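Local coordinates for protein transcriptional regulator (Rhodococcus sp., PDB 2O0Y) that probably binds DNA as a transcription factor of the IclR family, pairing a helix-turn-helix domain with a GAF-like C-terminal regulatory domain, at residues Lys155-Leu159 with Leu182-Val186; Gly207-Pro211 with Tyr240-Arg245; Asp109-Thr113 with Gly227-Phe232. All coordinates share one frame; numbering follows the deposited sequence.

Interaction 1. Residues Lys155-Leu159 with Leu182-Val186; sequences KILLL and LREKV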
ATOM      1  N   LYS B 155      14.495 -17.803   3.887  1.00 27.30           N
ATOM      2  CA  LYS B 155      15.916 -17.463   3.926  1.00 27.96           C
ATOM      3  C   LYS B 155      16.431 -16.768   2.650  1.00 27.20           C
ATOM      4  O   LYS B 155      17.391 -16.020   2.699  1.00 28.18           O
ATOM      5  CB  LYS B 155      16.751 -18.705   4.256  1.00 26.92           C
ATOM      6  CG  LYS B 155      16.648 -19.078   5.749  1.00 30.13           C
ATOM      7  CD  LYS B 155      17.329 -20.437   6.072  1.00 31.42           C
ATOM      8  CE  LYS B 155      16.324 -21.600   6.175  1.00 32.52           C
ATOM      9  NZ  LYS B 155      15.488 -21.590   7.459  1.00 29.44           N
ATOM     10  N   ILE B 156      15.797 -17.021   1.508  1.00 27.14           N
ATOM     11  CA  ILE B 156      16.145 -16.288   0.281  1.00 25.83           C
ATOM     12  C   ILE B 156      15.647 -14.843   0.423  1.00 27.08           C
ATOM     13  O   ILE B 156      16.400 -13.920   0.198  1.00 26.57           O
ATOM     14  CB  ILE B 156      15.581 -16.957  -0.999  1.00 26.75           C
ATOM     15  CG1 ILE B 156      16.309 -18.301  -1.283  1.00 23.48           C
ATOM     16  CG2 ILE B 156      15.651 -15.989  -2.216  1.00 25.95           C
ATOM     17  CD1 ILE B 156      17.768 -18.133  -1.726  1.00 24.21           C
ATOM     18  N   LEU B 157      14.400 -14.639   0.864  1.00 27.24           N
ATOM     19  CA  LEU B 157      13.886 -13.269   1.033  1.00 26.81           C
ATOM     20  C   LEU B 157      14.712 -12.484   2.028  1.00 27.25           C
ATOM     21  O   LEU B 157      14.839 -11.274   1.883  1.00 27.74           O
ATOM     22  CB  LEU B 157      12.421 -13.276   1.465  1.00 27.33           C
ATOM     23  CG  LEU B 157      11.514 -13.874   0.381  1.00 26.24           C
ATOM     24  CD1 LEU B 157      10.144 -14.202   0.983  1.00 24.54           C
ATOM     25  CD2 LEU B 157      11.394 -12.862  -0.790  1.00 24.29           C
ATOM     26  N   LEU B 158      15.273 -13.150   3.042  1.00 26.32           N
ATOM     27  CA  LEU B 158      16.016 -12.415   4.081  1.00 26.33           C
ATOM     28  C   LEU B 158      17.377 -11.983   3.576  1.00 27.64           C
ATOM     29  O   LEU B 158      18.093 -11.295   4.287  1.00 28.74           O
ATOM     30  CB  LEU B 158      16.191 -13.246   5.360  1.00 25.93           C
ATOM     31  CG  LEU B 158      14.912 -13.385   6.182  1.00 26.34           C
ATOM     32  CD1 LEU B 158      15.044 -14.509   7.244  1.00 25.25           C
ATOM     33  CD2 LEU B 158      14.526 -12.015   6.812  1.00 28.78           C
ATOM     34  N   LEU B 159      17.740 -12.390   2.351  1.00 28.82           N
ATOM     35  CA  LEU B 159      18.982 -11.921   1.700  1.00 29.32           C
ATOM     36  C   LEU B 159      18.917 -10.429   1.516  1.00 29.67           C
ATOM     37  O   LEU B 159      19.947  -9.747   1.616  1.00 30.41           O
ATOM     38  CB  LEU B 159      19.186 -12.556   0.320  1.00 27.83           C
ATOM     39  CG  LEU B 159      19.583 -14.026   0.204  1.00 28.36           C
ATOM     40  CD1 LEU B 159      19.612 -14.469  -1.269  1.00 27.71           C
ATOM     41  CD2 LEU B 159      20.928 -14.289   0.834  1.00 27.61           C
ATOM     42  N   LEU B 182      19.811 -18.757  12.209  1.00 33.77           N
ATOM     43  CA  LEU B 182      19.160 -18.188  11.055  1.00 33.54           C
ATOM     44  C   LEU B 182      20.071 -17.262  10.232  1.00 33.66           C
ATOM     45  O   LEU B 182      20.149 -17.407   9.020  1.00 33.58           O
ATOM     46  CB  LEU B 182      17.875 -17.476  11.472  1.00 33.73           C
ATOM     47  CG  LEU B 182      16.899 -17.061  10.359  1.00 33.00           C
ATOM     48  CD1 LEU B 182      16.452 -18.250   9.470  1.00 34.94           C
ATOM     49  CD2 LEU B 182      15.687 -16.374  10.939  1.00 31.95           C
ATOM     50  N   ARG B 183      20.776 -16.339  10.890  1.00 33.74           N
ATOM     51  CA  ARG B 183      21.730 -15.432  10.226  1.00 34.17           C
ATOM     52  C   ARG B 183      22.796 -16.196   9.411  1.00 34.60           C
ATOM     53  O   ARG B 183      23.175 -15.771   8.309  1.00 34.36           O
ATOM     54  CB  ARG B 183      22.402 -14.514  11.261  1.00 34.30           C
ATOM     55  CG  ARG B 183      23.189 -13.321  10.685  1.00 35.99           C
ATOM     56  CD  ARG B 183      23.708 -12.370  11.783  1.00 40.10           C
ATOM     57  NE  ARG B 183      22.596 -11.574  12.293  1.00 44.19           N
ATOM     58  CZ  ARG B 183      21.971 -11.783  13.451  1.00 44.80           C
ATOM     59  NH1 ARG B 183      22.365 -12.749  14.276  1.00 44.67           N
ATOM     60  NH2 ARG B 183      20.952 -11.006  13.783  1.00 45.58           N
ATOM     61  N   GLU B 184      23.259 -17.324   9.947  1.00 34.65           N
ATOM     62  CA  GLU B 184      24.327 -18.094   9.304  1.00 35.85           C
ATOM     63  C   GLU B 184      23.792 -18.846   8.084  1.00 35.96           C
ATOM     64  O   GLU B 184      24.418 -18.843   7.024  1.00 35.99           O
ATOM     65  CB  GLU B 184      25.033 -19.038  10.295  1.00 35.91           C
ATOM     66  CG  GLU B 184      25.826 -18.308  11.420  1.00 38.42           C
ATOM     67  CD  GLU B 184      26.832 -19.215  12.164  1.00 41.56           C
ATOM     68  OE1 GLU B 184      26.930 -20.418  11.805  1.00 43.21           O
ATOM     69  OE2 GLU B 184      27.534 -18.725  13.103  1.00 42.12           O
ATOM     70  N   LYS B 185      22.607 -19.438   8.217  1.00 36.07           N
ATOM     71  CA  LYS B 185      21.988 -20.137   7.096  1.00 35.97           C
ATOM     72  C   LYS B 185      21.654 -19.154   5.951  1.00 36.10           C
ATOM     73  O   LYS B 185      21.856 -19.486   4.780  1.00 35.72           O
ATOM     74  CB  LYS B 185      20.757 -20.905   7.552  1.00 36.37           C
ATOM     75  CG  LYS B 185      21.049 -21.967   8.644  1.00 37.93           C
ATOM     76  CD  LYS B 185      19.743 -22.634   9.167  1.00 41.65           C
ATOM     77  CE  LYS B 185      18.695 -21.592   9.624  1.00 39.88           C
ATOM     78  NZ  LYS B 185      17.319 -22.123   9.915  1.00 41.13           N
ATOM     79  N   VAL B 186      21.174 -17.942   6.276  1.00 35.26           N
ATOM     80  CA  VAL B 186      20.904 -16.953   5.223  1.00 34.28           C
ATOM     81  C   VAL B 186      22.200 -16.671   4.437  1.00 34.28           C
ATOM     82  O   VAL B 186      22.196 -16.603   3.221  1.00 33.67           O
ATOM     83  CB  VAL B 186      20.287 -15.631   5.765  1.00 34.10           C
ATOM     84  CG1 VAL B 186      20.150 -14.622   4.644  1.00 33.67           C
ATOM     85  CG2 VAL B 186      18.924 -15.877   6.453  1.00 33.91           C
TER
HETATM   86  O   HOH W   1      19.609 -17.293   1.891  1.00 33.79           O
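V186 of helix 178-192 sets its two methyl groups against K155, L158 and L159 of segment 155-159, joining two helical elements of the GAF-like C-terminal domain of this IclR-family protein. The apolar contact is centred on that valine. V186 CG2 lies 3.9 Å from CB of L158 and also rests on CG of K155, while V186 CG1, anti to the backbone N (chi1 175°), faces CD2 of L159 at 3.9 Å. The L158 and V186 side chains meet at about a right angle; those of L159 and V186 lie alongside, pointing opposite ways. One turn earlier, L182 extends the same surface: its CD1 packs on K155 CG at 3.8 Å, and its CD2 approaches CD1 of L158. Beyond these two segments the loop residue L148 lies against L158, and I165 and V168 of helix 165-171 cover V186 and L182, so V186, L158 and L182 are buried.

Of the two lysines, K155 is buried and K185 lies at the margin. The K155 chain passes over K185, with its CD 3.8 Å from K185 CB, then bends at chi3 (-100°) and chi4 (-74°). These bends bring K155 NZ to 3.1 Å from K185 NZ. Both are donors, so no hydrogen bond joins them. K155 NZ instead forms a salt bridge with E200 OE1, and K185 also touches E200; that carboxylate probably offsets the close ammonium charges.

No direct hydrogen bond crosses the contact. The polar link is a single water that uses both its hydrogens, donating to the carbonyl O of K155 at 2.7 Å and to the carbonyl O of V186 at 3.0 Å.

Interaction 2. Residues Gly207-Pro211 with Tyr240-Arg245; sequences GLSFP and YIECTR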
ATOM      1  N   GLY B 207      11.989 -27.854   0.188  1.00 27.14           N
ATOM      2  CA  GLY B 207      11.842 -26.666  -0.643  1.00 25.75           C
ATOM      3  C   GLY B 207      13.175 -26.317  -1.251  1.00 25.30           C
ATOM      4  O   GLY B 207      14.226 -26.500  -0.616  1.00 26.02           O
ATOM      5  N   LEU B 208      13.161 -25.871  -2.501  1.00 25.26           N
ATOM      6  CA  LEU B 208      14.371 -25.299  -3.107  1.00 25.98           C
ATOM      7  C   LEU B 208      13.956 -23.891  -3.542  1.00 26.43           C
ATOM      8  O   LEU B 208      12.956 -23.754  -4.241  1.00 25.61           O
ATOM      9  CB  LEU B 208      14.737 -26.109  -4.347  1.00 26.69           C
ATOM     10  CG  LEU B 208      15.750 -25.568  -5.365  1.00 27.63           C
ATOM     11  CD1 LEU B 208      17.171 -25.424  -4.759  1.00 29.00           C
ATOM     12  CD2 LEU B 208      15.767 -26.540  -6.523  1.00 27.43           C
ATOM     13  N   SER B 209      14.731 -22.866  -3.185  1.00 25.65           N
ATOM     14  CA  SER B 209      14.410 -21.478  -3.550  1.00 25.16           C
ATOM     15  C   SER B 209      15.590 -20.762  -4.193  1.00 25.53           C
ATOM     16  O   SER B 209      16.722 -20.900  -3.743  1.00 26.48           O
ATOM     17  CB  SER B 209      13.991 -20.674  -2.313  1.00 24.90           C
ATOM     18  OG  SER B 209      13.283 -19.470  -2.680  1.00 26.25           O
ATOM     19  N   PHE B 210      15.345 -20.016  -5.273  1.00 26.76           N
ATOM     20  CA  PHE B 210      16.388 -19.181  -5.896  1.00 25.51           C
ATOM     21  C   PHE B 210      15.930 -17.719  -5.774  1.00 25.92           C
ATOM     22  O   PHE B 210      14.731 -17.451  -5.858  1.00 24.88           O
ATOM     23  CB  PHE B 210      16.551 -19.526  -7.400  1.00 26.52           C
ATOM     24  CG  PHE B 210      17.535 -20.640  -7.655  1.00 26.50           C
ATOM     25  CD1 PHE B 210      17.178 -21.960  -7.436  1.00 27.20           C
ATOM     26  CD2 PHE B 210      18.829 -20.362  -8.081  1.00 28.17           C
ATOM     27  CE1 PHE B 210      18.096 -23.017  -7.647  1.00 27.80           C
ATOM     28  CE2 PHE B 210      19.736 -21.411  -8.296  1.00 27.16           C
ATOM     29  CZ  PHE B 210      19.361 -22.720  -8.079  1.00 27.24           C
ATOM     30  N   PRO B 211      16.891 -16.765  -5.660  1.00 26.57           N
ATOM     31  CA  PRO B 211      16.497 -15.379  -5.645  1.00 27.26           C
ATOM     32  C   PRO B 211      16.066 -14.918  -7.033  1.00 27.82           C
ATOM     33  O   PRO B 211      16.666 -15.302  -8.045  1.00 27.95           O
ATOM     34  CB  PRO B 211      17.794 -14.633  -5.245  1.00 27.04           C
ATOM     35  CG  PRO B 211      18.912 -15.538  -5.571  1.00 27.14           C
ATOM     36  CD  PRO B 211      18.352 -16.947  -5.543  1.00 25.45           C
ATOM     37  N   TYR B 240      16.452 -30.535 -10.406  1.00 27.01           N
ATOM     38  CA  TYR B 240      15.620 -29.486  -9.787  1.00 26.11           C
ATOM     39  C   TYR B 240      16.400 -28.200  -9.715  1.00 25.90           C
ATOM     40  O   TYR B 240      15.913 -27.132 -10.121  1.00 27.59           O
ATOM     41  CB  TYR B 240      15.209 -29.885  -8.355  1.00 26.36           C
ATOM     42  CG  TYR B 240      14.043 -30.845  -8.226  1.00 24.74           C
ATOM     43  CD1 TYR B 240      13.685 -31.684  -9.272  1.00 26.57           C
ATOM     44  CD2 TYR B 240      13.331 -30.928  -7.034  1.00 25.33           C
ATOM     45  CE1 TYR B 240      12.626 -32.539  -9.160  1.00 28.16           C
ATOM     46  CE2 TYR B 240      12.265 -31.808  -6.901  1.00 25.25           C
ATOM     47  CZ  TYR B 240      11.916 -32.599  -7.964  1.00 27.00           C
ATOM     48  OH  TYR B 240      10.878 -33.497  -7.868  1.00 27.20           O
ATOM     49  N   ILE B 241      17.589 -28.262  -9.144  1.00 26.40           N
ATOM     50  CA  ILE B 241      18.498 -27.079  -9.093  1.00 27.18           C
ATOM     51  C   ILE B 241      18.818 -26.495 -10.510  1.00 27.56           C
ATOM     52  O   ILE B 241      18.766 -25.281 -10.711  1.00 28.16           O
ATOM     53  CB  ILE B 241      19.825 -27.411  -8.304  1.00 27.68           C
ATOM     54  CG1 ILE B 241      19.533 -27.706  -6.819  1.00 26.59           C
ATOM     55  CG2 ILE B 241      20.839 -26.290  -8.475  1.00 26.74           C
ATOM     56  CD1 ILE B 241      20.649 -28.441  -6.043  1.00 28.19           C
ATOM     57  N   GLU B 242      19.195 -27.351 -11.471  1.00 28.13           N
ATOM     58  CA  GLU B 242      19.496 -26.893 -12.827  1.00 28.57           C
ATOM     59  C   GLU B 242      18.305 -26.208 -13.494  1.00 28.70           C
ATOM     60  O   GLU B 242      18.482 -25.165 -14.146  1.00 28.77           O
ATOM     61  CB  GLU B 242      19.959 -28.037 -13.697  1.00 30.06           C
ATOM     62  CG  GLU B 242      20.542 -27.613 -14.992  1.00 32.72           C
ATOM     63  CD  GLU B 242      21.373 -28.730 -15.599  1.00 37.97           C
ATOM     64  OE1 GLU B 242      21.040 -29.893 -15.333  1.00 34.78           O
ATOM     65  OE2 GLU B 242      22.378 -28.432 -16.282  1.00 40.27           O
ATOM     66  N   CYS B 243      17.104 -26.788 -13.381  1.00 28.31           N
ATOM     67  CA  CYS B 243      15.909 -26.150 -13.953  1.00 28.65           C
ATOM     68  C   CYS B 243      15.550 -24.865 -13.236  1.00 27.91           C
ATOM     69  O   CYS B 243      15.153 -23.895 -13.880  1.00 27.88           O
ATOM     70  CB  CYS B 243      14.694 -27.088 -13.947  1.00 28.08           C
ATOM     71  SG  CYS B 243      15.014 -28.579 -14.919  1.00 29.78           S
ATOM     72  N   THR B 244      15.622 -24.869 -11.904  1.00 27.39           N
ATOM     73  CA  THR B 244      15.177 -23.693 -11.163  1.00 26.50           C
ATOM     74  C   THR B 244      16.166 -22.560 -11.353  1.00 27.26           C
ATOM     75  O   THR B 244      15.780 -21.402 -11.417  1.00 27.21           O
ATOM     76  CB  THR B 244      14.923 -24.019  -9.689  1.00 26.30           C
ATOM     77  OG1 THR B 244      14.038 -25.133  -9.631  1.00 26.66           O
ATOM     78  CG2 THR B 244      14.210 -22.854  -8.977  1.00 27.43           C
ATOM     79  N   ARG B 245      17.450 -22.886 -11.470  1.00 27.18           N
ATOM     80  CA  ARG B 245      18.486 -21.863 -11.701  1.00 27.24           C
ATOM     81  C   ARG B 245      18.246 -21.160 -13.006  1.00 27.47           C
ATOM     82  O   ARG B 245      18.311 -19.952 -13.049  1.00 29.91           O
ATOM     83  CB  ARG B 245      19.897 -22.484 -11.766  1.00 25.42           C
ATOM     84  CG  ARG B 245      20.976 -21.421 -11.822  1.00 27.16           C
ATOM     85  CD  ARG B 245      22.397 -22.030 -12.076  1.00 27.33           C
ATOM     86  NE  ARG B 245      22.858 -22.863 -10.965  1.00 27.38           N
ATOM     87  CZ  ARG B 245      23.277 -22.398  -9.788  1.00 29.59           C
ATOM     88  NH1 ARG B 245      23.292 -21.092  -9.548  1.00 28.97           N
ATOM     89  NH2 ARG B 245      23.713 -23.231  -8.849  1.00 30.31           N
TER
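L208 and F210, on one face of strand 205-213, point toward helix 237-254; the axes of segments 207-211 and 240-245 approach to 9.0 Å and cross at -31°. This is sheet-to-helix packing of the GAF-like domain.

The apolar contacts start at L208. With CG anti to the backbone N (chi1 166°), it sends CD2 onto the helix backbone between Y240 and I241, 3.6 Å from I241 N, and its CD1 meets I241 CG1 at 3.9 Å. F210 lies further along the helix, with CD1 3.5 Å from T244 CG2. Its ring takes a CH-pi contact from R245, whose CA sits over the face, 3.8 Å from the F210 centroid. The guanidinium of R245 stands nearly upright to this ring, planes 87° apart, with F210 CE2 over its face.

The hydroxyl of T244 is bonded within the helix. T244 OG1 donates to Y240 O at 2.8 Å, while T244 N reaches the same oxygen from the opposite face of its carbonyl plane.

Since no hydrogen bond spans the two segments, strand and helix hold together by apolar burial and close packing, and the threonine hydroxyl, buried beside L208, is satisfied by its own helix.

Interaction 3. Residues Asp109-Thr113 with Gly227-Phe232; sequences DTGET and GPTGRF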
ATOM      1  N   ASP B 109       8.612 -29.479 -15.753  1.00 32.23           N
ATOM      2  CA  ASP B 109       9.955 -30.077 -15.861  1.00 32.81           C
ATOM      3  C   ASP B 109      10.348 -30.740 -14.528  1.00 32.65           C
ATOM      4  O   ASP B 109      11.064 -31.732 -14.517  1.00 32.78           O
ATOM      5  CB  ASP B 109      10.966 -28.966 -16.212  1.00 32.82           C
ATOM      6  CG  ASP B 109      10.956 -28.584 -17.705  1.00 34.44           C
ATOM      7  OD1 ASP B 109      10.242 -29.232 -18.505  1.00 35.19           O
ATOM      8  OD2 ASP B 109      11.692 -27.633 -18.090  1.00 30.71           O
ATOM      9  N   THR B 110       9.883 -30.203 -13.393  1.00 30.64           N
ATOM     10  CA  THR B 110      10.311 -30.783 -12.102  1.00 29.27           C
ATOM     11  C   THR B 110       9.246 -31.696 -11.480  1.00 28.95           C
ATOM     12  O   THR B 110       9.566 -32.549 -10.655  1.00 27.82           O
ATOM     13  CB  THR B 110      10.630 -29.686 -11.049  1.00 28.05           C
ATOM     14  OG1 THR B 110       9.466 -28.864 -10.904  1.00 28.13           O
ATOM     15  CG2 THR B 110      11.831 -28.806 -11.458  1.00 28.22           C
ATOM     16  N   GLY B 111       7.971 -31.484 -11.827  1.00 28.51           N
ATOM     17  CA  GLY B 111       6.880 -32.255 -11.228  1.00 27.67           C
ATOM     18  C   GLY B 111       6.417 -31.669  -9.906  1.00 27.97           C
ATOM     19  O   GLY B 111       5.571 -32.255  -9.200  1.00 26.40           O
ATOM     20  N   GLU B 112       6.956 -30.480  -9.575  1.00 27.65           N
ATOM     21  CA  GLU B 112       6.663 -29.796  -8.320  1.00 26.15           C
ATOM     22  C   GLU B 112       5.923 -28.475  -8.525  1.00 26.65           C
ATOM     23  O   GLU B 112       6.030 -27.863  -9.608  1.00 26.44           O
ATOM     24  CB  GLU B 112       7.956 -29.535  -7.536  1.00 26.67           C
ATOM     25  CG  GLU B 112       8.822 -30.751  -7.286  1.00 26.07           C
ATOM     26  CD  GLU B 112       8.164 -31.868  -6.530  1.00 28.76           C
ATOM     27  OE1 GLU B 112       7.057 -31.669  -6.005  1.00 28.47           O
ATOM     28  OE2 GLU B 112       8.805 -32.940  -6.395  1.00 24.77           O
ATOM     29  N   THR B 113       5.171 -28.069  -7.498  1.00 24.88           N
ATOM     30  CA  THR B 113       4.502 -26.777  -7.471  1.00 26.75           C
ATOM     31  C   THR B 113       5.563 -25.693  -7.410  1.00 27.27           C
ATOM     32  O   THR B 113       6.509 -25.818  -6.626  1.00 28.27           O
ATOM     33  CB  THR B 113       3.572 -26.667  -6.268  1.00 26.39           C
ATOM     34  OG1 THR B 113       2.464 -27.579  -6.481  1.00 25.74           O
ATOM     35  CG2 THR B 113       3.014 -25.176  -6.134  1.00 26.83           C
ATOM     36  N   GLY B 227       7.601 -29.477  -2.170  1.00 29.91           N
ATOM     37  CA  GLY B 227       6.918 -30.728  -2.383  1.00 28.40           C
ATOM     38  C   GLY B 227       7.344 -31.751  -1.374  1.00 28.43           C
ATOM     39  O   GLY B 227       8.018 -31.426  -0.405  1.00 27.09           O
ATOM     40  N   PRO B 228       6.953 -33.012  -1.598  1.00 27.13           N
ATOM     41  CA  PRO B 228       7.328 -34.090  -0.700  1.00 27.17           C
ATOM     42  C   PRO B 228       8.831 -34.351  -0.684  1.00 27.53           C
ATOM     43  O   PRO B 228       9.468 -34.381  -1.734  1.00 27.83           O
ATOM     44  CB  PRO B 228       6.555 -35.292  -1.255  1.00 26.48           C
ATOM     45  CG  PRO B 228       6.231 -34.934  -2.658  1.00 26.03           C
ATOM     46  CD  PRO B 228       6.080 -33.472  -2.689  1.00 26.93           C
ATOM     47  N   THR B 229       9.395 -34.531   0.513  1.00 27.85           N
ATOM     48  CA  THR B 229      10.850 -34.775   0.679  1.00 27.67           C
ATOM     49  C   THR B 229      11.320 -35.966  -0.161  1.00 27.27           C
ATOM     50  O   THR B 229      12.416 -35.952  -0.730  1.00 26.99           O
ATOM     51  CB  THR B 229      11.145 -34.987   2.155  1.00 27.90           C
ATOM     52  OG1 THR B 229      10.901 -33.739   2.798  1.00 29.72           O
ATOM     53  CG2 THR B 229      12.601 -35.474   2.416  1.00 26.85           C
ATOM     54  N   GLY B 230      10.450 -36.951  -0.315  1.00 26.31           N
ATOM     55  CA  GLY B 230      10.787 -38.163  -1.042  1.00 26.07           C
ATOM     56  C   GLY B 230      11.027 -37.944  -2.536  1.00 27.33           C
ATOM     57  O   GLY B 230      11.500 -38.850  -3.203  1.00 25.61           O
ATOM     58  N   ARG B 231      10.681 -36.755  -3.070  1.00 27.18           N
ATOM     59  CA  ARG B 231      10.973 -36.430  -4.467  1.00 27.99           C
ATOM     60  C   ARG B 231      12.206 -35.534  -4.608  1.00 29.84           C
ATOM     61  O   ARG B 231      12.739 -35.387  -5.710  1.00 30.09           O
ATOM     62  CB  ARG B 231       9.759 -35.730  -5.115  1.00 28.34           C
ATOM     63  CG  ARG B 231       8.643 -36.743  -5.474  1.00 26.45           C
ATOM     64  CD  ARG B 231       7.779 -36.263  -6.671  1.00 24.20           C
ATOM     65  NE  ARG B 231       7.010 -35.061  -6.403  1.00 29.25           N
ATOM     66  CZ  ARG B 231       5.748 -35.068  -5.967  1.00 31.63           C
ATOM     67  NH1 ARG B 231       5.164 -36.222  -5.705  1.00 31.57           N
ATOM     68  NH2 ARG B 231       5.095 -33.935  -5.765  1.00 29.47           N
ATOM     69  N   PHE B 232      12.636 -34.948  -3.497  1.00 30.90           N
ATOM     70  CA  PHE B 232      13.842 -34.114  -3.443  1.00 33.04           C
ATOM     71  C   PHE B 232      14.988 -34.999  -3.033  1.00 34.40           C
ATOM     72  O   PHE B 232      15.622 -34.792  -1.984  1.00 36.29           O
ATOM     73  CB  PHE B 232      13.682 -32.962  -2.455  1.00 32.56           C
ATOM     74  CG  PHE B 232      12.760 -31.856  -2.921  1.00 32.91           C
ATOM     75  CD1 PHE B 232      11.387 -32.052  -2.996  1.00 31.69           C
ATOM     76  CD2 PHE B 232      13.275 -30.588  -3.263  1.00 31.17           C
ATOM     77  CE1 PHE B 232      10.555 -31.012  -3.417  1.00 29.45           C
ATOM     78  CE2 PHE B 232      12.438 -29.568  -3.679  1.00 30.76           C
ATOM     79  CZ  PHE B 232      11.088 -29.792  -3.744  1.00 32.38           C
TER
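R231 grips E112 side-on in a two-bond salt bridge: NE donates to OE2 at 2.8 Å, and NH2 donates to OE1 at 3.0 Å. Both oxygens lie close to the guanidinium plane, whereas the carboxylate is turned 19° from it, with OE1 met on its syn side and OE2 from above. A bend at chi2 (-59°) swings the E112 carboxylate across to the arginine. Each partner is held a second time, E112 OE2 by the hydroxyl of Y240 and R231 NH2 by the carbonyl O of V136.

With an alanine in place of R231, E112 would probably lose both bonds to the guanidinium, keeping the Y240 hydroxyl but no positive partner here, and V136 O would lack its NH2 donor.

Packing closes round the ion pair. P228 CG covers a guanidinium face of R231 from 3.3 Å above its centre, F232 CE1 stands 4.0 Å from E112 OE2, and E112 OE1 lies 3.7 Å from G227 CA, where a side chain would clash with it.

The contact thus ties the turn after helix 97-110, where T110 OG1 closes an ST turn onto E112 N, to the 3-10 turn between strand 219-228 and helix 237-254.

Interactions 1 and 2 lie on the two sides of the antiparallel sheet of the GAF-like domain, and interaction 3 at the end of strand 219-228. In strand 205-213, S209 points away from helix 237-254, and its CB meets I156 CG1 at 3.5 Å, so the strand is sandwiched between the two helical layers. Interactions 2 and 3, with centres about 11 Å apart, are joined by Y240, whose OH lies 2.6 Å from E112 OE2 and 3.2 Å from T110 O, while its ring meets F232 edge-to-face. Interactions 1 and 3 do not touch; their nearest atoms are about 12 Å apart. In IclR relatives this domain binds the effector, but none of the three contacts involves a ligand.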